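PDB 4HNO: probable endonuclease 4 from Thermotoga maritima, which probably cleaves phosphodiester bonds at apurinic or apyrimidinic sites in DNA, using bound metal ions, as part of base excision repair. Local coordinates for residues L132-V135 and L136-E140; I156-K159 and L160-K164; E204-L208 and F209-R213. All coordinates share one frame; numbering follows the deposited sequence. Where two conformers were deposited one is given.

Along the chain from the N terminus the three contacts come in series, neither nesting nor crossing, and each is a short turn within the TIM barrel. Contact 1 closes the end of helix 121-136 as it turns toward strand 143-147. Contact 2, next, joins the loop after strand 155-156 to the first turn of helix 160-169. Contact 3 ends helix 195-208 ahead of strand 214-222. Contact 1 stands apart, its nearest atoms about 8 Å from those of contact 2 and about 9 Å from those of contact 3. Contacts 2 and 3 touch: L160 meets E204, while F209 packs on the backbone of 160-164, tying neighbouring barrel helices together.

Contact 1. Residues L132-V135 and L136-E140; sequences LNEV and LNNTE
V135 O is gripped by two donors that arrive from opposite faces of its carbonyl plane. T139 OG1 donates to V135 O over 2.8 Å from 38° above the plane, and N138 N reaches V135 O over 3.2 Å from the other face, so neither donor sits on a lone pair. This is the C-terminal end of helix 121-136 in the TIM barrel, where L136 to T139 form a type I beta turn that leads on toward strand 143-147. The hydroxyl can fold back on the helix because T139 OG1 stands between its own backbone N and carbonyl carbon (chi1 60°). OG1 has a second partner in R175 NH1, and R175 NH2 binds L136 O, so one arginine holds two points of the turn.

With N138 N directed to V135 O, the preceding carbonyl is served by a side chain instead. N138 ND2 donates to E134 O at 2.8 Å with an angle of 172°, in the carbonyl plane and on a lone pair, while E134 O lies almost in the plane of the N138 amide. The last regular helical bonds come just before: L136 N to L132 O and N137 N to N133 O. On the inner side L132, V135 and L136 all touch I144 of strand 143-147. From the loop after helix 160-169, D171 N binds N133 OD1 and Q172 NE2 binds N137 OD1. One water joins the same two oxygens, donating to N133 OD1 at 2.8 Å and to N137 OD1 at 3.1 Å.

Contact 2. Residues I156-K159 and L160-K164; sequences IGYK and LEQLK
Q162 reaches back from the first turn of its helix to the loop 156-159, and its side chain carries most of the contact. CB lies 3.4 Å from K159 O, the carbonyl that also accepts the bond from Q162 N at 2.9 Å. CG stands beside the backbone N (chi1 -67°) and the chain then runs extended, which carries CD across the turn to a point 3.8 Å from both G157 N and K159 N. At the tip the two amide atoms part company. OE1 accepts from two backbone N-H groups on opposite faces of its plane: G157 N at 2.7 Å, tilted 29° from the plane, and K159 N at 3.3 Å, longer but nearly straight at 174°, coming from above the plane and off a lone pair. The two bonds hold OE1 in place between the two N-H groups.

NE2, on the other branch, lies over one face of the Y158 ring, offset toward the rim and 3.3 Å from Y158 CZ. Ring and amide planes are steeply inclined to each other, so the nitrogen leads onto the face and the amide does not lie flat on it. Beneath the turn, L163 CD2 packs on G157 CA at 3.7 Å. E121 of helix 121-136 touches Q162, and Y190 OH bonds to L160 N.

The side chain of L163 comes within about 6 Å of that of E147, a ligand of the zinc and manganese ions seen here. The turn opens helix 160-169, which links the adjacent parallel strands 143-147 and 176-181 in a beta-alpha-beta crossover of the TIM barrel.

Contact 3. Residues E204-L208 and F209-R213; sequences EIESL and FGLER
L208 and F209 make the compact side of this contact. L208 CB sits 3.8 Å from the centroid of the F209 ring and only 9° off the ring normal, a CH-pi contact over the middle of one face, with L208 CD1 beyond the rim, 4.2 Å from F209 CZ. The two side chains run side by side and point the same way. I205 adds its CG2 methyl, which stands anti to the backbone N and meets F209 CD1 on one hand and L211 CD2, at 3.7 Å, on the other; its side chain crosses that of F209 obliquely and that of L211 at about a right angle. Beyond the two segments, I178 of strand 176-181 touches F209, and L160 of helix 160-169 packs on L208.

Here helix 195-208 of the TIM barrel ends and turns toward strand 214-222. I205 O marks the change, because it accepts both F209 N at 2.9 Å, the usual helical bond, and G210 N at 3.0 Å, one residue further on, as in a pi-type turn. E206 O receives only a weak bond from G210 N. The chain leaves helical angles at F209, and G210, with its positive phi (87°), redirects it into the short 3-10 segment 211-213.

The outer, solvent side is looser. E206 is exposed, yet its chain, bent at chi2 (67°), brings OE1 back over the turn to accept L211 N at 2.9 Å, nearly along the C-O axis of the carboxylate; this is the side-chain bond across the segments. Within 209-213, R213 grips exposed E212 side-on: NE meets OE1 at 2.8 Å, and NH2 reaches the syn lone pair of OE2, which also pairs with K215. R213 NH1 bonds in addition to D174 O and V176 O.

Contact 1. Residues L132-V135 and L136-E140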
loop_
_atom_site.group_PDB
_atom_site.type_symbol
_atom_site.label_atom_id
_atom_site.label_comp_id
_atom_site.label_asym_id
_atom_site.label_seq_id
_atom_site.Cartn_x
_atom_site.Cartn_y
_atom_site.Cartn_z
ATOM N N LEU A 132 17.102 -0.619 2.102
ATOM C CA LEU A 132 16.395 0.566 2.556
ATOM C C LEU A 132 17.355 1.630 3.056
ATOM O O LEU A 132 17.145 2.811 2.803
ATOM C CB LEU A 132 15.384 0.216 3.635
ATOM C CG LEU A 132 14.176 -0.582 3.164
ATOM C CD1 LEU A 132 13.331 -0.995 4.359
ATOM C CD2 LEU A 132 13.351 0.201 2.154
ATOM N N ASN A 133 18.412 1.229 3.749
ATOM C CA ASN A 133 19.389 2.220 4.176
ATOM C C ASN A 133 20.049 2.892 2.979
ATOM O O ASN A 133 20.233 4.108 2.977
ATOM C CB ASN A 133 20.442 1.593 5.080
ATOM C CG ASN A 133 19.973 1.361 6.482
ATOM O OD1 ASN A 133 19.081 2.047 6.980
ATOM N ND2 ASN A 133 20.596 0.400 7.143
ATOM N N GLU A 134 20.418 2.129 1.957
ATOM C CA GLU A 134 21.043 2.744 0.800
ATOM C C GLU A 134 20.090 3.727 0.130
ATOM O O GLU A 134 20.507 4.795 -0.322
ATOM C CB GLU A 134 21.502 1.696 -0.211
ATOM C CG GLU A 134 22.667 0.911 0.263
ATOM C CD GLU A 134 23.806 1.808 0.711
ATOM O OE1 GLU A 134 24.243 2.657 -0.099
ATOM O OE2 GLU A 134 24.239 1.702 1.882
ATOM N N VAL A 135 18.811 3.391 0.060
ATOM C CA VAL A 135 17.846 4.286 -0.562
ATOM C C VAL A 135 17.593 5.516 0.302
ATOM O O VAL A 135 17.689 6.655 -0.169
ATOM C CB VAL A 135 16.546 3.545 -0.867
ATOM C CG1 VAL A 135 15.466 4.482 -1.362
ATOM C CG2 VAL A 135 16.799 2.413 -1.871
ATOM N N LEU A 136 17.241 5.293 1.564
ATOM C CA LEU A 136 16.868 6.403 2.436
ATOM C C LEU A 136 18.049 7.326 2.698
ATOM O O LEU A 136 17.879 8.540 2.762
ATOM C CB LEU A 136 16.272 5.872 3.731
ATOM C CG LEU A 136 14.918 5.181 3.557
ATOM C CD1 LEU A 136 14.535 4.513 4.862
ATOM C CD2 LEU A 136 13.836 6.136 3.087
ATOM N N ASN A 137 19.244 6.766 2.869
ATOM C CA ASN A 137 20.397 7.574 3.200
ATOM C C ASN A 137 20.946 8.347 2.013
ATOM O O ASN A 137 21.891 9.116 2.180
ATOM C CB ASN A 137 21.513 6.729 3.836
ATOM C CG ASN A 137 21.150 6.177 5.214
ATOM O OD1 ASN A 137 20.283 6.696 5.930
ATOM N ND2 ASN A 137 21.857 5.140 5.618
ATOM N N ASN A 138 20.348 8.187 0.837
ATOM C CA ASN A 138 20.749 8.904 -0.362
ATOM C C ASN A 138 19.595 9.668 -1.004
ATOM O O ASN A 138 19.702 10.101 -2.144
ATOM C CB ASN A 138 21.413 7.957 -1.362
ATOM C CG ASN A 138 22.769 7.535 -0.899
ATOM O OD1 ASN A 138 23.712 8.327 -0.925
ATOM N ND2 ASN A 138 22.882 6.313 -0.435
ATOM N N THR A 139 18.515 9.858 -0.242
ATOM C CA THR A 139 17.355 10.610 -0.680
ATOM C C THR A 139 16.827 11.392 0.528
ATOM O O THR A 139 17.247 11.161 1.658
ATOM C CB THR A 139 16.244 9.700 -1.195
ATOM O OG1 THR A 139 15.828 8.811 -0.162
ATOM C CG2 THR A 139 16.658 8.918 -2.439
ATOM N N GLU A 140 15.875 12.275 0.284
ATOM C CA GLU A 140 15.177 12.975 1.365
ATOM C C GLU A 140 13.684 12.994 1.144
ATOM O O GLU A 140 13.197 12.909 0.032
ATOM C CB GLU A 140 15.676 14.422 1.528
ATOM C CG GLU A 140 17.148 14.535 1.871
ATOM C CD GLU A 140 17.540 13.938 3.214
ATOM O OE1 GLU A 140 16.671 13.716 4.089
ATOM O OE2 GLU A 140 18.753 13.705 3.420
HETATM O O HOH W 1 18.055 4.669 6.556
HETATM O O HOH W 2 24.018 4.243 3.902
HETATM O O HOH W 3 25.520 5.116 0.347
#

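Contact 2. Residues I156-K159 and L160-K164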
loop_
_atom_site.group_PDB
_atom_site.type_symbol
_atom_site.label_atom_id
_atom_site.label_comp_id
_atom_site.label_asym_id
_atom_site.label_seq_id
_atom_site.Cartn_x
_atom_site.Cartn_y
_atom_site.Cartn_z
ATOM N N ILE A 156 8.643 -12.177 2.601
ATOM C CA ILE A 156 8.798 -11.589 3.925
ATOM C C ILE A 156 7.730 -10.524 4.085
ATOM O O ILE A 156 7.518 -9.715 3.184
ATOM C CB ILE A 156 10.202 -10.990 4.081
ATOM C CG1 ILE A 156 11.254 -12.088 3.969
ATOM C CG2 ILE A 156 10.321 -10.225 5.383
ATOM C CD1 ILE A 156 12.680 -11.562 3.842
ATOM N N GLY A 157 7.071 -10.529 5.239
ATOM C CA GLY A 157 6.074 -9.532 5.561
ATOM C C GLY A 157 4.660 -10.049 5.664
ATOM O O GLY A 157 3.729 -9.242 5.649
ATOM N N TYR A 158 4.465 -11.363 5.803
ATOM C CA TYR A 158 3.120 -11.894 5.984
ATOM C C TYR A 158 2.652 -11.772 7.437
ATOM O O TYR A 158 1.450 -11.805 7.699
ATOM C CB TYR A 158 2.997 -13.320 5.428
ATOM C CG TYR A 158 3.954 -14.317 6.039
ATOM C CD1 TYR A 158 3.624 -15.084 7.141
ATOM C CD2 TYR A 158 5.233 -14.487 5.495
ATOM C CE1 TYR A 158 4.560 -15.994 7.692
ATOM C CE2 TYR A 158 6.152 -15.379 6.034
ATOM C CZ TYR A 158 5.814 -16.103 7.133
ATOM O OH TYR A 158 6.706 -16.986 7.668
ATOM N N LYS A 159 3.594 -11.633 8.372
ATOM C CA LYS A 159 3.275 -11.256 9.744
ATOM C C LYS A 159 3.781 -9.851 9.979
ATOM O O LYS A 159 4.889 -9.487 9.570
ATOM C CB LYS A 159 3.922 -12.203 10.750
ATOM C CG LYS A 159 3.440 -13.642 10.653
ATOM C CD LYS A 159 1.939 -13.771 10.876
ATOM C CE LYS A 159 1.522 -15.229 10.937
ATOM N NZ LYS A 159 1.953 -16.008 9.746
ATOM N N LEU A 160 3.000 -9.056 10.698
ATOM C CA LEU A 160 3.419 -7.694 10.998
ATOM C C LEU A 160 4.737 -7.639 11.777
ATOM O O LEU A 160 5.517 -6.710 11.585
ATOM C CB LEU A 160 2.312 -6.940 11.736
ATOM C CG LEU A 160 1.038 -6.721 10.917
ATOM C CD1 LEU A 160 -0.019 -6.049 11.779
ATOM C CD2 LEU A 160 1.288 -5.884 9.675
ATOM N N GLU A 161 5.006 -8.654 12.596
ATOM C CA GLU A 161 6.277 -8.738 13.300
ATOM C C GLU A 161 7.471 -8.625 12.339
ATOM O O GLU A 161 8.506 -8.060 12.709
ATOM C CB GLU A 161 6.365 -10.066 14.071
ATOM C CG GLU A 161 7.703 -10.404 14.657
ATOM C CD GLU A 161 8.095 -9.512 15.793
ATOM O OE1 GLU A 161 7.196 -8.912 16.427
ATOM O OE2 GLU A 161 9.311 -9.431 16.076
ATOM N N GLN A 162 7.358 -9.191 11.152
ATOM C CA GLN A 162 8.457 -9.136 10.199
ATOM C C GLN A 162 8.695 -7.698 9.718
ATOM O O GLN A 162 9.835 -7.281 9.514
ATOM C CB GLN A 162 8.167 -10.071 9.026
ATOM C CG GLN A 162 8.159 -11.529 9.433
ATOM C CD GLN A 162 7.330 -12.384 8.521
ATOM O OE1 GLN A 162 6.752 -11.914 7.550
ATOM N NE2 GLN A 162 7.176 -13.642 8.893
ATOM N N LEU A 163 7.610 -6.947 9.522
ATOM C CA LEU A 163 7.739 -5.539 9.143
ATOM C C LEU A 163 8.410 -4.754 10.263
ATOM O O LEU A 163 9.213 -3.863 10.006
ATOM C CB LEU A 163 6.382 -4.917 8.804
ATOM C CG LEU A 163 5.547 -5.646 7.774
ATOM C CD1 LEU A 163 4.307 -4.830 7.464
ATOM C CD2 LEU A 163 6.316 -5.926 6.496
ATOM N N LYS A 164 8.058 -5.069 11.513
ATOM C CA LYS A 164 8.677 -4.425 12.658
ATOM C C LYS A 164 10.169 -4.746 12.723
ATOM O O LYS A 164 10.989 -3.870 13.008
ATOM C CB LYS A 164 7.962 -4.873 13.947
ATOM C CG LYS A 164 8.574 -4.376 15.229
ATOM C CD LYS A 164 9.719 -5.207 15.796
ATOM C CE LYS A 164 9.366 -6.632 16.037
ATOM N NZ LYS A 164 10.365 -7.260 16.956
#

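Contact 3. Residues E204-L208 and F209-R213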
loop_
_atom_site.group_PDB
_atom_site.type_symbol
_atom_site.label_atom_id
_atom_site.label_comp_id
_atom_site.label_asym_id
_atom_site.label_seq_id
_atom_site.Cartn_x
_atom_site.Cartn_y
_atom_site.Cartn_z
ATOM N N GLU A 204 -1.823 -5.033 17.885
ATOM C CA GLU A 204 -0.560 -5.440 17.309
ATOM C C GLU A 204 0.151 -4.255 16.604
ATOM O O GLU A 204 1.346 -4.026 16.789
ATOM C CB GLU A 204 -0.837 -6.618 16.378
ATOM C CG GLU A 204 0.379 -7.291 15.837
ATOM C CD GLU A 204 0.056 -8.604 15.110
ATOM O OE1 GLU A 204 -0.809 -9.410 15.514
ATOM O OE2 GLU A 204 0.708 -8.801 14.098
ATOM N N ILE A 205 -0.593 -3.485 15.817
ATOM C CA ILE A 205 -0.046 -2.294 15.180
ATOM C C ILE A 205 0.455 -1.309 16.224
ATOM O O ILE A 205 1.551 -0.769 16.095
ATOM C CB ILE A 205 -1.083 -1.677 14.218
ATOM C CG1 ILE A 205 -1.310 -2.629 13.033
ATOM C CG2 ILE A 205 -0.616 -0.315 13.724
ATOM C CD1 ILE A 205 -2.452 -2.256 12.141
ATOM N N GLU A 206 -0.324 -1.064 17.263
ATOM C CA GLU A 206 0.082 -0.125 18.281
ATOM C C GLU A 206 1.368 -0.573 18.972
ATOM O O GLU A 206 2.247 0.250 19.249
ATOM C CB GLU A 206 -1.050 0.071 19.288
ATOM C CG GLU A 206 -0.649 0.909 20.477
ATOM C CD GLU A 206 -0.344 2.360 20.189
ATOM O OE1 GLU A 206 -0.515 2.860 19.053
ATOM O OE2 GLU A 206 0.082 3.012 21.159
ATOM N N SER A 207 1.469 -1.867 19.272
ATOM C CA SER A 207 2.646 -2.389 19.943
ATOM C C SER A 207 3.901 -2.383 19.073
ATOM O O SER A 207 4.993 -2.042 19.519
ATOM C CB SER A 207 2.381 -3.820 20.410
ATOM O OG SER A 207 3.572 -4.380 20.929
ATOM N N LEU A 208 3.737 -2.795 17.824
ATOM C CA LEU A 208 4.883 -2.987 16.947
ATOM C C LEU A 208 5.381 -1.684 16.333
ATOM O O LEU A 208 6.577 -1.536 16.101
ATOM C CB LEU A 208 4.526 -3.962 15.823
ATOM C CG LEU A 208 4.238 -5.403 16.214
ATOM C CD1 LEU A 208 3.806 -6.171 14.998
ATOM C CD2 LEU A 208 5.438 -6.072 16.838
ATOM N N PHE A 209 4.463 -0.769 16.030
ATOM C CA PHE A 209 4.801 0.444 15.271
ATOM C C PHE A 209 4.328 1.730 15.924
ATOM O O PHE A 209 4.925 2.787 15.710
ATOM C CB PHE A 209 4.172 0.411 13.870
ATOM C CG PHE A 209 4.285 -0.914 13.176
ATOM C CD1 PHE A 209 3.163 -1.714 13.013
ATOM C CD2 PHE A 209 5.494 -1.367 12.682
ATOM C CE1 PHE A 209 3.243 -2.939 12.388
ATOM C CE2 PHE A 209 5.567 -2.621 12.062
ATOM C CZ PHE A 209 4.440 -3.390 11.918
ATOM N N GLY A 210 3.220 1.650 16.650
ATOM C CA GLY A 210 2.444 2.818 17.016
ATOM C C GLY A 210 1.454 3.095 15.897
ATOM O O GLY A 210 1.794 3.053 14.707
ATOM N N LEU A 211 0.223 3.438 16.263
ATOM C CA LEU A 211 -0.809 3.647 15.261
ATOM C C LEU A 211 -0.510 4.792 14.287
ATOM O O LEU A 211 -0.985 4.778 13.157
ATOM C CB LEU A 211 -2.175 3.872 15.923
ATOM C CG LEU A 211 -2.931 2.581 16.212
ATOM C CD1 LEU A 211 -4.131 2.867 17.077
ATOM C CD2 LEU A 211 -3.364 1.907 14.916
ATOM N N GLU A 212 0.281 5.777 14.696
ATOM C CA GLU A 212 0.634 6.866 13.797
ATOM C C GLU A 212 1.339 6.352 12.532
ATOM O O GLU A 212 1.307 7.019 11.494
ATOM C CB GLU A 212 1.514 7.893 14.522
ATOM C CG GLU A 212 1.957 9.058 13.664
ATOM C CD GLU A 212 3.164 8.749 12.827
ATOM O OE1 GLU A 212 3.881 7.782 13.155
ATOM O OE2 GLU A 212 3.434 9.503 11.856
ATOM N N ARG A 213 1.986 5.188 12.612
ATOM C CA ARG A 213 2.699 4.641 11.464
ATOM C C ARG A 213 1.804 3.951 10.448
ATOM O O ARG A 213 2.296 3.591 9.369
ATOM C CB ARG A 213 3.810 3.695 11.922
ATOM C CG ARG A 213 4.971 4.355 12.668
ATOM C CD ARG A 213 5.925 5.086 11.744
ATOM N NE ARG A 213 5.475 6.403 11.372
ATOM C CZ ARG A 213 6.181 7.234 10.612
ATOM N NH1 ARG A 213 7.278 6.819 9.992
ATOM N NH2 ARG A 213 5.760 8.493 10.444
#